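Local coordinates for protein rhamnosidase B (Bacillus sp., PDB 2OKX) that hydrolyses alpha-L-rhamnosides, releasing terminal L-rhamnose, probably with inversion of the anomeric configuration as in family 78 glycoside hydrolases generally, at residues A[143-146]-A[147-150]; A[566-569]-A[570-574]. One frame throughout, in Å; residues are numbered along the deposited sequence.

Contact 1: A[143-146]-A[147-150]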
ATOM      1  N   ARG A 143      -1.762   2.002  15.648  1.00 21.28           N
ATOM      2  CA  ARG A 143      -0.815   2.098  14.553  1.00 21.39           C
ATOM      3  C   ARG A 143      -1.641   1.436  13.454  1.00 19.97           C
ATOM      4  O   ARG A 143      -2.252   0.389  13.678  1.00 19.32           O
ATOM      5  CB  ARG A 143       0.443   1.274  14.852  1.00 21.72           C
ATOM      6  CG  ARG A 143       1.436   1.191  13.697  1.00 21.93           C
ATOM      7  CD  ARG A 143       2.071   2.537  13.380  1.00 21.86           C
ATOM      8  NE  ARG A 143       2.775   2.491  12.100  1.00 22.73           N
ATOM      9  CZ  ARG A 143       3.933   1.872  11.891  1.00 23.02           C
ATOM     10  NH1 ARG A 143       4.552   1.242  12.882  1.00 24.15           N
ATOM     11  NH2 ARG A 143       4.460   1.853  10.674  1.00 22.10           N
ATOM     12  N   MET A 144      -1.679   2.047  12.280  1.00 20.37           N
ATOM     13  CA  MET A 144      -2.477   1.518  11.179  1.00 20.64           C
ATOM     14  C   MET A 144      -1.984   0.176  10.651  1.00 20.61           C
ATOM     15  O   MET A 144      -2.757  -0.775  10.532  1.00 21.78           O
ATOM     16  CB  MET A 144      -2.515   2.537  10.046  1.00 20.39           C
ATOM     17  CG  MET A 144      -3.548   2.257   8.969  1.00 19.87           C
ATOM     18  SD  MET A 144      -3.724   3.723   7.945  1.00 21.49           S
ATOM     19  CE  MET A 144      -4.468   3.023   6.433  1.00 20.68           C
ATOM     20  N   ALA A 145      -0.697   0.106  10.335  1.00 20.89           N
ATOM     21  CA  ALA A 145      -0.099  -1.113   9.808  1.00 21.51           C
ATOM     22  C   ALA A 145       1.411  -0.967   9.859  1.00 21.35           C
ATOM     23  O   ALA A 145       1.928   0.144  10.008  1.00 21.81           O
ATOM     24  CB  ALA A 145      -0.553  -1.335   8.361  1.00 19.74           C
ATOM     25  N   CYS A 146       2.125  -2.078   9.723  1.00 21.77           N
ATOM     26  CA  CYS A 146       3.580  -2.006   9.755  1.00 22.30           C
ATOM     27  C   CYS A 146       4.087  -1.103   8.636  1.00 22.42           C
ATOM     28  O   CYS A 146       5.155  -0.502   8.751  1.00 22.94           O
ATOM     29  CB  CYS A 146       4.201  -3.405   9.626  1.00 23.21           C
ATOM     30  SG  CYS A 146       3.907  -4.266   8.050  1.00 24.72           S
ATOM     31  N   GLN A 147       3.301  -0.984   7.566  1.00 22.98           N
ATOM     32  CA  GLN A 147       3.694  -0.171   6.418  1.00 21.72           C
ATOM     33  C   GLN A 147       3.270   1.290   6.484  1.00 22.10           C
ATOM     34  O   GLN A 147       3.883   2.144   5.841  1.00 23.13           O
ATOM     35  CB  GLN A 147       3.110  -0.751   5.113  1.00 22.86           C
ATOM     36  CG  GLN A 147       3.357  -2.240   4.871  1.00 22.44           C
ATOM     37  CD  GLN A 147       2.247  -3.112   5.423  1.00 24.75           C
ATOM     38  OE1 GLN A 147       1.391  -2.643   6.172  1.00 24.38           O
ATOM     39  NE2 GLN A 147       2.261  -4.395   5.060  1.00 24.26           N
ATOM     40  N   GLN A 148       2.242   1.588   7.271  1.00 22.83           N
ATOM     41  CA  GLN A 148       1.713   2.944   7.297  1.00 22.56           C
ATOM     42  C   GLN A 148       1.772   3.754   8.591  1.00 21.76           C
ATOM     43  O   GLN A 148       2.567   3.473   9.483  1.00 21.38           O
ATOM     44  CB  GLN A 148       0.274   2.886   6.783  1.00 23.47           C
ATOM     45  CG  GLN A 148       0.098   1.890   5.630  1.00 22.24           C
ATOM     46  CD  GLN A 148      -1.084   2.228   4.744  1.00 21.11           C
ATOM     47  OE1 GLN A 148      -1.894   1.360   4.394  1.00 21.05           O
ATOM     48  NE2 GLN A 148      -1.186   3.492   4.370  1.00 17.43           N
ATOM     49  N   GLY A 149       0.920   4.775   8.665  1.00 22.00           N
ATOM     50  CA  GLY A 149       0.878   5.642   9.831  1.00 20.09           C
ATOM     51  C   GLY A 149      -0.050   5.185  10.938  1.00 19.59           C
ATOM     52  O   GLY A 149       0.103   4.087  11.469  1.00 20.86           O
ATOM     53  N   PHE A 150      -1.030   6.017  11.276  1.00 19.16           N
ATOM     54  CA  PHE A 150      -1.964   5.698  12.353  1.00 20.05           C
ATOM     55  C   PHE A 150      -3.430   5.936  12.004  1.00 20.08           C
ATOM     56  O   PHE A 150      -3.756   6.850  11.247  1.00 22.08           O
ATOM     57  CB  PHE A 150      -1.632   6.552  13.585  1.00 19.96           C
ATOM     58  CG  PHE A 150      -0.240   6.350  14.112  1.00 17.75           C
ATOM     59  CD1 PHE A 150      -0.000   5.470  15.163  1.00 21.27           C
ATOM     60  CD2 PHE A 150       0.833   7.036  13.556  1.00 21.51           C
ATOM     61  CE1 PHE A 150       1.287   5.275  15.654  1.00 21.76           C
ATOM     62  CE2 PHE A 150       2.130   6.847  14.038  1.00 23.33           C
ATOM     63  CZ  PHE A 150       2.355   5.966  15.089  1.00 21.41           C
TER
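Arg143 and Phe150 face each other across a tight chain reversal in the loop between strands 130-133 and 153-155. Their backbones form a single beta bridge. Met144 N donates to Gly149 O at 2.8 Å, a fairly straight bond. At the far end the chain turns through Cys146 and Gln147, whose backbone angles fit a type I beta turn. Gln148 N closes that turn onto Ala145 O at 3.1 Å.

Arg143 spans the reversal with its side chain. CG lies anti to the backbone N, and the chain then bends at chi2 (67°), which carries the guanidinium back over the turn. It grips one backbone oxygen side-on. NE and NH2 of Arg143 each stand 2.8 Å from Gln148 O, which lies almost in the guanidinium plane. NE also makes a weak bond to Gly149 O. The two-nitrogen grip on Gln148 O, with the weaker one to Gly149 O, limits the rotation of the group. Ala145 C sits over one face, toward the rim.

The aliphatic part of Arg143 packs on Phe150. CD lies over one face of the ring, 4.0 Å from the centroid, in a CH-pi contact. The guanidinium and ring planes are 46° apart, so the two groups do not stack flat.

Met144 CB rests 3.4 Å from Gly149 O. The extended Met144 chain crosses that of Gln148 obliquely, with CE 3.9 Å from Gln148 CD. Outside the turn, Ser313 bonds to Arg143 O, and backbone bonds join Gln147 to Phe102 and Met144 to Asp483. The side chain of Gln147 lies beside a bound glycerol. The whole is a chain reversal closed by a type I turn and joined at its base by a single beta bridge, with an arginine side chain tying its two arms together.

Contact 2: A[566-569]-A[570-574]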
ATOM      1  N   VAL A 566       1.786   2.288  -6.303  1.00 17.67           N
ATOM      2  CA  VAL A 566       1.776   1.581  -5.027  1.00 17.50           C
ATOM      3  C   VAL A 566       1.278   0.169  -5.284  1.00 18.26           C
ATOM      4  O   VAL A 566       0.637  -0.094  -6.305  1.00 19.35           O
ATOM      5  CB  VAL A 566       0.868   2.264  -3.959  1.00 18.75           C
ATOM      6  CG1 VAL A 566       1.427   3.623  -3.594  1.00 18.74           C
ATOM      7  CG2 VAL A 566      -0.556   2.391  -4.470  1.00 19.27           C
ATOM      8  N   ASP A 567       1.600  -0.747  -4.381  1.00 17.26           N
ATOM      9  CA  ASP A 567       1.170  -2.130  -4.529  1.00 18.23           C
ATOM     10  C   ASP A 567      -0.350  -2.221  -4.413  1.00 18.70           C
ATOM     11  O   ASP A 567      -0.999  -2.898  -5.209  1.00 18.47           O
ATOM     12  CB  ASP A 567       1.850  -3.017  -3.469  1.00 17.44           C
ATOM     13  CG  ASP A 567       1.571  -2.560  -2.039  1.00 20.17           C
ATOM     14  OD1 ASP A 567       1.434  -1.340  -1.815  1.00 20.52           O
ATOM     15  OD2 ASP A 567       1.513  -3.423  -1.133  1.00 18.94           O
ATOM     16  N   CYS A 568      -0.911  -1.525  -3.428  1.00 17.67           N
ATOM     17  CA  CYS A 568      -2.355  -1.523  -3.212  1.00 18.68           C
ATOM     18  C   CYS A 568      -2.782  -0.299  -2.398  1.00 19.27           C
ATOM     19  O   CYS A 568      -1.968   0.323  -1.720  1.00 19.78           O
ATOM     20  CB  CYS A 568      -2.792  -2.806  -2.492  1.00 18.13           C
ATOM     21  SG  CYS A 568      -2.018  -3.073  -0.874  1.00 21.59           S
ATOM     22  N   PRO A 569      -4.073   0.060  -2.462  1.00 18.76           N
ATOM     23  CA  PRO A 569      -4.588   1.218  -1.724  1.00 18.39           C
ATOM     24  C   PRO A 569      -5.048   0.917  -0.295  1.00 18.50           C
ATOM     25  O   PRO A 569      -5.227   1.831   0.511  1.00 17.82           O
ATOM     26  CB  PRO A 569      -5.744   1.676  -2.598  1.00 19.22           C
ATOM     27  CG  PRO A 569      -6.326   0.356  -3.039  1.00 18.43           C
ATOM     28  CD  PRO A 569      -5.085  -0.454  -3.404  1.00 19.06           C
ATOM     29  N   SER A 570      -5.239  -0.361   0.016  1.00 19.54           N
ATOM     30  CA  SER A 570      -5.710  -0.744   1.341  1.00 18.78           C
ATOM     31  C   SER A 570      -4.613  -1.063   2.355  1.00 19.83           C
ATOM     32  O   SER A 570      -4.254  -0.210   3.171  1.00 19.48           O
ATOM     33  CB  SER A 570      -6.673  -1.934   1.232  1.00 20.93           C
ATOM     34  OG  SER A 570      -6.055  -3.042   0.600  1.00 24.00           O
ATOM     35  N   TYR A 571      -4.075  -2.280   2.299  1.00 18.73           N
ATOM     36  CA  TYR A 571      -3.052  -2.705   3.250  1.00 20.08           C
ATOM     37  C   TYR A 571      -1.754  -1.912   3.332  1.00 21.95           C
ATOM     38  O   TYR A 571      -1.290  -1.617   4.438  1.00 21.47           O
ATOM     39  CB  TYR A 571      -2.688  -4.183   3.033  1.00 20.36           C
ATOM     40  CG  TYR A 571      -3.837  -5.141   3.257  1.00 20.81           C
ATOM     41  CD1 TYR A 571      -4.731  -5.440   2.230  1.00 20.80           C
ATOM     42  CD2 TYR A 571      -4.066  -5.701   4.514  1.00 20.11           C
ATOM     43  CE1 TYR A 571      -5.829  -6.269   2.448  1.00 20.85           C
ATOM     44  CE2 TYR A 571      -5.161  -6.529   4.747  1.00 20.18           C
ATOM     45  CZ  TYR A 571      -6.040  -6.806   3.713  1.00 21.27           C
ATOM     46  OH  TYR A 571      -7.151  -7.582   3.949  1.00 20.29           O
ATOM     47  N   GLU A 572      -1.171  -1.541   2.194  1.00 19.80           N
ATOM     48  CA  GLU A 572       0.124  -0.868   2.240  1.00 20.19           C
ATOM     49  C   GLU A 572       0.305   0.544   1.675  1.00 20.94           C
ATOM     50  O   GLU A 572       0.894   1.396   2.348  1.00 18.61           O
ATOM     51  CB  GLU A 572       1.172  -1.803   1.621  1.00 20.06           C
ATOM     52  CG  GLU A 572       0.933  -3.276   1.974  1.00 19.17           C
ATOM     53  CD  GLU A 572       2.139  -4.165   1.717  1.00 20.88           C
ATOM     54  OE1 GLU A 572       1.967  -5.403   1.682  1.00 21.24           O
ATOM     55  OE2 GLU A 572       3.256  -3.634   1.566  1.00 22.68           O
ATOM     56  N   GLN A 573      -0.178   0.797   0.457  1.00 17.54           N
ATOM     57  CA  GLN A 573      -0.013   2.114  -0.164  1.00 18.70           C
ATOM     58  C   GLN A 573       1.490   2.390  -0.293  1.00 20.24           C
ATOM     59  O   GLN A 573       1.946   3.533  -0.184  1.00 21.09           O
ATOM     60  CB  GLN A 573      -0.678   3.201   0.692  1.00 19.54           C
ATOM     61  CG  GLN A 573      -2.208   3.131   0.724  1.00 19.47           C
ATOM     62  CD  GLN A 573      -2.824   3.984   1.827  1.00 19.05           C
ATOM     63  OE1 GLN A 573      -2.331   5.066   2.145  1.00 19.62           O
ATOM     64  NE2 GLN A 573      -3.923   3.501   2.401  1.00 17.91           N
ATOM     65  N   VAL A 574       2.243   1.321  -0.537  1.00 19.11           N
ATOM     66  CA  VAL A 574       3.699   1.385  -0.665  1.00 19.33           C
ATOM     67  C   VAL A 574       4.203   1.270  -2.101  1.00 19.43           C
ATOM     68  O   VAL A 574       3.683   0.481  -2.891  1.00 16.00           O
ATOM     69  CB  VAL A 574       4.362   0.251   0.164  1.00 19.94           C
ATOM     70  CG1 VAL A 574       5.865   0.196  -0.108  1.00 20.75           C
ATOM     71  CG2 VAL A 574       4.109   0.479   1.648  1.00 20.37           C
TER
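Asp567 and Val574 pair twice where the loop between helices 544-559 and 577-590 folds back on itself. Asp567 N donates to Val574 O at 2.8 Å. In return Val574 N donates to Asp567 OD1 at 3.1 Å, meeting the oxygen nearly along its C-O axis. Asp567 CG lies between the backbone N and the carbonyl carbon (chi1 58°), which turns the carboxylate toward Val574 and Glu572.

The tightly packed part runs from Val566 through Gln573 to Pro569 and Cys568. Val566 CG1 rests 3.5 Å from Gln573 O. Gln573 has a left-handed backbone conformation, and its N makes a weak bond to Cys568 O. Its extended side chain reaches across to Pro569, where NE2 donates to Pro569 O at 2.8 Å from above the carbonyl plane. The same nitrogen bonds to Arg502 O. Cys568 SG takes the N-H of Glu572 at 3.5 Å, a fairly straight bond for sulfur. Ser570 N and Tyr571 N are buried here without a partner.

The less closed side is the one turned to bound glycerol. The Asp567 and Glu572 side chains cross at about a right angle, with their carboxylate planes 72° apart. Asp567 OD2 stands 3.2 Å from Glu572 OE2, with no hydrogen bond assigned between them. Asp567 OD2 and Glu572 OE1 both bond to glycerol. Glu572 OE2 bonds to Trp576 NE1, and OE1 forms a salt bridge with Arg858. With an alanine in place of Asp567, Val574 N would probably be left without its side-chain mate and the glycerol without one of its holds.

One aspartate therefore serves two roles: OD1 pins the loop, while OD2 binds a glycerol, probably from the crystallisation liquor. Two acidic groups converging on a polyol are consistent with a sugar-binding pocket of the glycosidase domain.

How the contacts relate
Both contacts are local chain reversals in loops, but they belong to different parts of the enzyme. Contact 1 lies in the N-terminal family region, contact 2 in the six-hairpin glycosidase region. Both are largely buried. Contact 2 sits near the centre of the chain and is buried throughout, whereas contact 1 has two partly exposed residues, Cys146 and Gln147. Contact 1 relies on an arginine binding carbonyls; contact 2 mixes backbone, sulfur and amide bonds with a pair of carboxylates turned to glycerol. The two touch directly, although their centres are about 11 Å apart. Gln148 lies against residues 570-573, so the N-terminal turn backs onto the loop that carries the carboxylates.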